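Local atomic coordinates of Alpha/beta hydrolase (Novosphingobium aromaticivorans, PDB entry 3BWX), a protein that probably acts as a hydrolase of the alpha/beta-hydrolase family and binds a calcium ion in the crystal. Residues 266-269 and 270-273; 171-175 and 176-180. The protein carries 1 engineered substitution. One frame throughout, in Å; residues are numbered along the deposited sequence.

Interaction 1: 266-269 and 270-273; sequences APTL and DEPE. With EDO (1,2-ethanediol), chain F; EDO (1,2-ethanediol), chain H.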
# COMPACT_ATOMS: atom_id res chain seq x y z
N ALA A 266 -1.53 -8.78 -4.18
CA ALA A 266 -0.47 -8.05 -4.91
C ALA A 266 0.92 -8.67 -4.60
O ALA A 266 1.12 -9.33 -3.57
CB ALA A 266 -0.49 -6.59 -4.49
N PRO A 267 1.92 -8.42 -5.48
CA PRO A 267 3.31 -8.67 -5.12
C PRO A 267 3.62 -8.10 -3.73
O PRO A 267 3.12 -7.04 -3.36
CB PRO A 267 4.10 -7.97 -6.21
CG PRO A 267 3.17 -8.06 -7.41
CD PRO A 267 1.83 -7.80 -6.82
N THR A 268 4.42 -8.82 -2.93
CA THR A 268 4.76 -8.39 -1.60
C THR A 268 5.86 -7.30 -1.64
O THR A 268 6.09 -6.61 -0.62
CB THR A 268 5.28 -9.55 -0.74
OG1 THR A 268 6.50 -10.05 -1.31
CG2 THR A 268 4.22 -10.67 -0.60
N LEU A 269 6.56 -7.21 -2.80
CA LEU A 269 7.77 -6.41 -3.04
C LEU A 269 9.02 -7.02 -2.42
O LEU A 269 10.10 -6.41 -2.43
CB LEU A 269 7.55 -4.94 -2.57
CG LEU A 269 6.29 -4.27 -3.12
CD1 LEU A 269 6.16 -2.85 -2.63
CD2 LEU A 269 6.20 -4.32 -4.64
N ASP A 270 8.87 -8.22 -1.84
CA ASP A 270 10.03 -9.02 -1.36
C ASP A 270 10.54 -10.04 -2.39
O ASP A 270 11.57 -10.69 -2.18
CB ASP A 270 9.71 -9.73 -0.05
CG ASP A 270 9.27 -8.79 1.05
OD1 ASP A 270 9.63 -7.58 1.09
OD2 ASP A 270 8.54 -9.30 1.91
N GLU A 271 9.80 -10.22 -3.48
CA GLU A 271 10.28 -11.03 -4.60
C GLU A 271 11.56 -10.45 -5.22
O GLU A 271 11.65 -9.22 -5.40
CB GLU A 271 9.24 -11.09 -5.73
CG GLU A 271 7.84 -11.55 -5.32
CD GLU A 271 6.94 -10.50 -4.69
OE1 GLU A 271 7.22 -9.28 -4.78
OE2 GLU A 271 5.91 -10.94 -4.12
N PRO A 272 12.54 -11.30 -5.52
CA PRO A 272 13.74 -10.75 -6.15
C PRO A 272 13.51 -9.86 -7.36
O PRO A 272 14.16 -8.80 -7.50
CB PRO A 272 14.52 -11.99 -6.56
CG PRO A 272 14.11 -13.01 -5.51
CD PRO A 272 12.65 -12.76 -5.31
N GLU A 273 12.59 -10.28 -8.22
CA GLU A 273 12.29 -9.49 -9.40
C GLU A 273 11.68 -8.11 -9.03
O GLU A 273 11.90 -7.12 -9.75
CB GLU A 273 11.39 -10.27 -10.34
CG GLU A 273 12.14 -11.41 -11.02
CD GLU A 273 11.30 -12.56 -11.53
OE1 GLU A 273 10.04 -12.53 -11.43
OE2 GLU A 273 11.92 -13.51 -12.05
C1 EDO F . 7.75 -13.92 -1.43
O1 EDO F . 7.27 -12.58 -1.30
C2 EDO F . 9.10 -13.89 -2.09
O2 EDO F . 10.02 -13.55 -1.05
C1 EDO H . 6.26 -12.02 2.26
O1 EDO H . 7.66 -11.69 2.45
C2 EDO H . 5.99 -13.50 2.53
O2 EDO H . 6.70 -14.26 1.54
O HOH W 1 11.69 -6.23 -0.07

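Interaction 2: 171-175 and 176-180; sequences PDWDI and TQWLR. With EDO (1,2-ethanediol), chain H.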
# COMPACT_ATOMS: atom_id res chain seq x y z
N PRO A 171 0.30 -19.39 -4.56
CA PRO A 171 0.28 -20.84 -4.50
C PRO A 171 1.58 -21.53 -4.17
O PRO A 171 1.54 -22.71 -3.77
CB PRO A 171 -0.16 -21.24 -5.91
CG PRO A 171 0.28 -20.11 -6.76
CD PRO A 171 0.03 -18.89 -5.92
N ASP A 172 2.71 -20.86 -4.30
CA ASP A 172 4.01 -21.51 -4.09
C ASP A 172 4.60 -21.23 -2.74
O ASP A 172 5.66 -21.74 -2.43
CB ASP A 172 5.01 -21.14 -5.19
CG ASP A 172 4.56 -21.60 -6.55
OD1 ASP A 172 3.78 -22.58 -6.62
OD2 ASP A 172 4.91 -20.91 -7.53
N TRP A 173 3.94 -20.40 -1.94
CA TRP A 173 4.45 -20.10 -0.61
C TRP A 173 4.50 -21.29 0.35
O TRP A 173 3.60 -22.14 0.36
CB TRP A 173 3.64 -19.03 0.06
CG TRP A 173 3.88 -17.62 -0.43
CD1 TRP A 173 4.59 -17.21 -1.53
CD2 TRP A 173 3.32 -16.44 0.14
NE1 TRP A 173 4.49 -15.83 -1.67
CE2 TRP A 173 3.74 -15.33 -0.64
CE3 TRP A 173 2.50 -16.21 1.24
CZ2 TRP A 173 3.37 -14.02 -0.36
CZ3 TRP A 173 2.13 -14.88 1.54
CH2 TRP A 173 2.58 -13.80 0.72
N ASP A 174 5.52 -21.27 1.18
CA ASP A 174 5.66 -22.23 2.26
C ASP A 174 5.13 -21.59 3.57
O ASP A 174 4.70 -20.41 3.60
CB ASP A 174 7.12 -22.74 2.37
CG ASP A 174 8.11 -21.65 2.76
OD1 ASP A 174 7.82 -20.88 3.71
OD2 ASP A 174 9.20 -21.58 2.15
N ILE A 175 5.12 -22.37 4.65
CA ILE A 175 4.48 -21.93 5.89
C ILE A 175 5.17 -20.74 6.50
O ILE A 175 4.54 -19.92 7.15
CB ILE A 175 4.30 -23.10 6.93
CG1 ILE A 175 3.36 -22.67 8.09
CG2 ILE A 175 5.66 -23.60 7.40
CD1 ILE A 175 1.95 -22.23 7.65
N THR A 176 6.48 -20.66 6.32
CA THR A 176 7.22 -19.52 6.86
C THR A 176 6.79 -18.21 6.16
O THR A 176 6.71 -17.17 6.79
CB THR A 176 8.76 -19.72 6.87
OG1 THR A 176 9.32 -19.60 5.55
CG2 THR A 176 9.13 -21.08 7.50
N GLN A 177 6.52 -18.31 4.86
CA GLN A 177 6.02 -17.17 4.11
C GLN A 177 4.60 -16.79 4.58
O GLN A 177 4.31 -15.59 4.76
CB GLN A 177 6.08 -17.41 2.60
CG GLN A 177 7.49 -17.58 2.09
CD GLN A 177 7.51 -18.01 0.66
OE1 GLN A 177 7.25 -19.20 0.35
NE2 GLN A 177 7.76 -17.04 -0.26
N TRP A 178 3.70 -17.75 4.77
CA TRP A 178 2.40 -17.40 5.34
C TRP A 178 2.43 -16.76 6.73
O TRP A 178 1.63 -15.88 7.04
CB TRP A 178 1.48 -18.64 5.38
CG TRP A 178 1.01 -19.05 3.98
CD1 TRP A 178 1.38 -20.16 3.30
CD2 TRP A 178 0.12 -18.32 3.14
NE1 TRP A 178 0.78 -20.17 2.07
CE2 TRP A 178 0.02 -19.04 1.93
CE3 TRP A 178 -0.56 -17.12 3.28
CZ2 TRP A 178 -0.78 -18.61 0.86
CZ3 TRP A 178 -1.33 -16.67 2.20
CH2 TRP A 178 -1.44 -17.43 1.02
N LEU A 179 3.35 -17.22 7.59
CA LEU A 179 3.48 -16.67 8.94
C LEU A 179 4.01 -15.24 8.89
O LEU A 179 3.53 -14.36 9.61
CB LEU A 179 4.36 -17.57 9.81
CG LEU A 179 3.69 -18.83 10.31
CD1 LEU A 179 4.81 -19.75 10.89
CD2 LEU A 179 2.62 -18.59 11.32
N ARG A 180 5.00 -15.02 8.04
CA ARG A 180 5.58 -13.68 7.86
C ARG A 180 4.48 -12.70 7.39
O ARG A 180 4.33 -11.59 7.89
CB ARG A 180 6.73 -13.73 6.83
CG ARG A 180 7.45 -12.38 6.71
CD ARG A 180 8.38 -12.30 5.51
NE ARG A 180 9.39 -13.30 5.64
CZ ARG A 180 9.71 -14.27 4.77
NH1 ARG A 180 9.20 -14.40 3.54
NH2 ARG A 180 10.67 -15.08 5.13
C1 EDO H . 6.26 -12.02 2.26
O1 EDO H . 7.66 -11.69 2.45
C2 EDO H . 5.99 -13.50 2.53
O2 EDO H . 6.70 -14.26 1.54
O HOH W 2 8.46 -20.62 -1.56
O HOH W 3 0.78 -21.43 -0.70

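Interaction 1: 266-269 and 270-273
The carboxylate of Glu271 reaches back to the main chain of Thr268 and Leu269. Thr268 N donates to Glu271 OE2 at 2.9 Å in a fairly straight bond (161°), and the oxygen accepts through its syn lone pair. The other oxygen, Glu271 OE1, takes a weak bond from Leu269 N, also at 2.9 Å, and is held more firmly by Ser274 OG in the first turn of the helix. A bend at chi2 (81°) folds the Glu271 chain back, bringing both oxygens to these amides, and Pro267 CB packs 3.7 Å from Glu271 OE1.

The hydroxyl of Thr268 serves the next amide: Asp270 N donates to Thr268 OG1 at 3.0 Å. With chi1 at 64°, OG1 sits between its own backbone N and carbonyl carbon, turned to the returning chain. The single proton of Thr268 OG1 has two possible acceptors, O1 of the ethanediol of chain F at 2.6 Å and, more weakly, Glu271 OE2 at 3.0 Å.

The carboxylate of Asp270 is bound at both oxygens: OD1 accepts from a water at 2.7 Å that also donates to Leu269 O, while OD2 takes the O1 hydroxyl of the ethanediol of chain H at 2.6 Å and forms a salt bridge with Arg184.

The turn leads from strand 255-260, the last of the central sheet, to helix 272-282, with Glu271 at the N-cap; in alpha/beta hydrolases the loop after this strand usually bears the catalytic histidine. Pro267 O, accepting from Asn128 ND2, ties it to the end of strand 122-128. Three successive amides, those of Thr268, Leu269 and Asp270, thus find side-chain acceptors, and so many donors round Glu271 would probably favour its ionised form.

Interaction 2: 171-175 and 176-180
Trp173 turns the edge of its indole to the face of Trp178, the six-membered rings 4.8 Å apart between centroids and their planes at 62°. Trp173 CE3 stands over the centre of the Trp178 ring, a T-shaped pair. On one face of Trp173 lies Gln177, its CB above the rim of the ring and its NE2 3.4 Å from Trp173 CD1, the amide inclined to the indole. An alanine in place of Trp173 would probably leave the face of Trp178 without its edge partner and open a gap beside the aliphatic part of Gln177.

Asp174 and Gln177 form a capping box at the start of helix 175-185, part of the helical region inserted between strands 122-128 and 230-235, where alpha/beta hydrolases commonly carry their lid. Asp174, the N-cap, accepts from Gln177 N at 3.1 Å through OD1; in return Asp174 N donates to Gln177 OE1 at 2.8 Å. In addition, Thr176 OG1 gives its proton to the same Asp174 OD1 at 2.7 Å, from the other face of the carboxylate plane. The chi1 of Asp174, 65°, brings the carboxylate over the first turn.

Two waters extend the network. One donates to both Asp172 O and Gln177 OE1; the other donates to Trp173 O and accepts from Trp178 NE1 at 3.0 Å, lying in the plane of that ring.

How the interactions relate
Interactions 1 and 2 meet directly where Thr268 CG2 packs 3.5 Å from Trp173 CZ2, although their centres lie about 13 Å apart. The ethanediol of chain H, probably from the crystallisation liquor, bridges them: the same O1 that donates to Asp270 receives a weak bond from Arg180 NH1 at 3.3 Å, and O2 a weak one from Gln177 NE2. Protein contacts also join the two: Tyr170, stacked on Trp173, is hydrogen-bonded to Ala266 O, and Arg184, the partner of Asp270, belongs to helix 175-185. Helix 175-185 and the loop before it thus rest on the loop after strand 255-260. Leu269 lies near, without touching, what may be the nucleophile elbow, while the calcium site at Pro205 and Ala208 is remote from both.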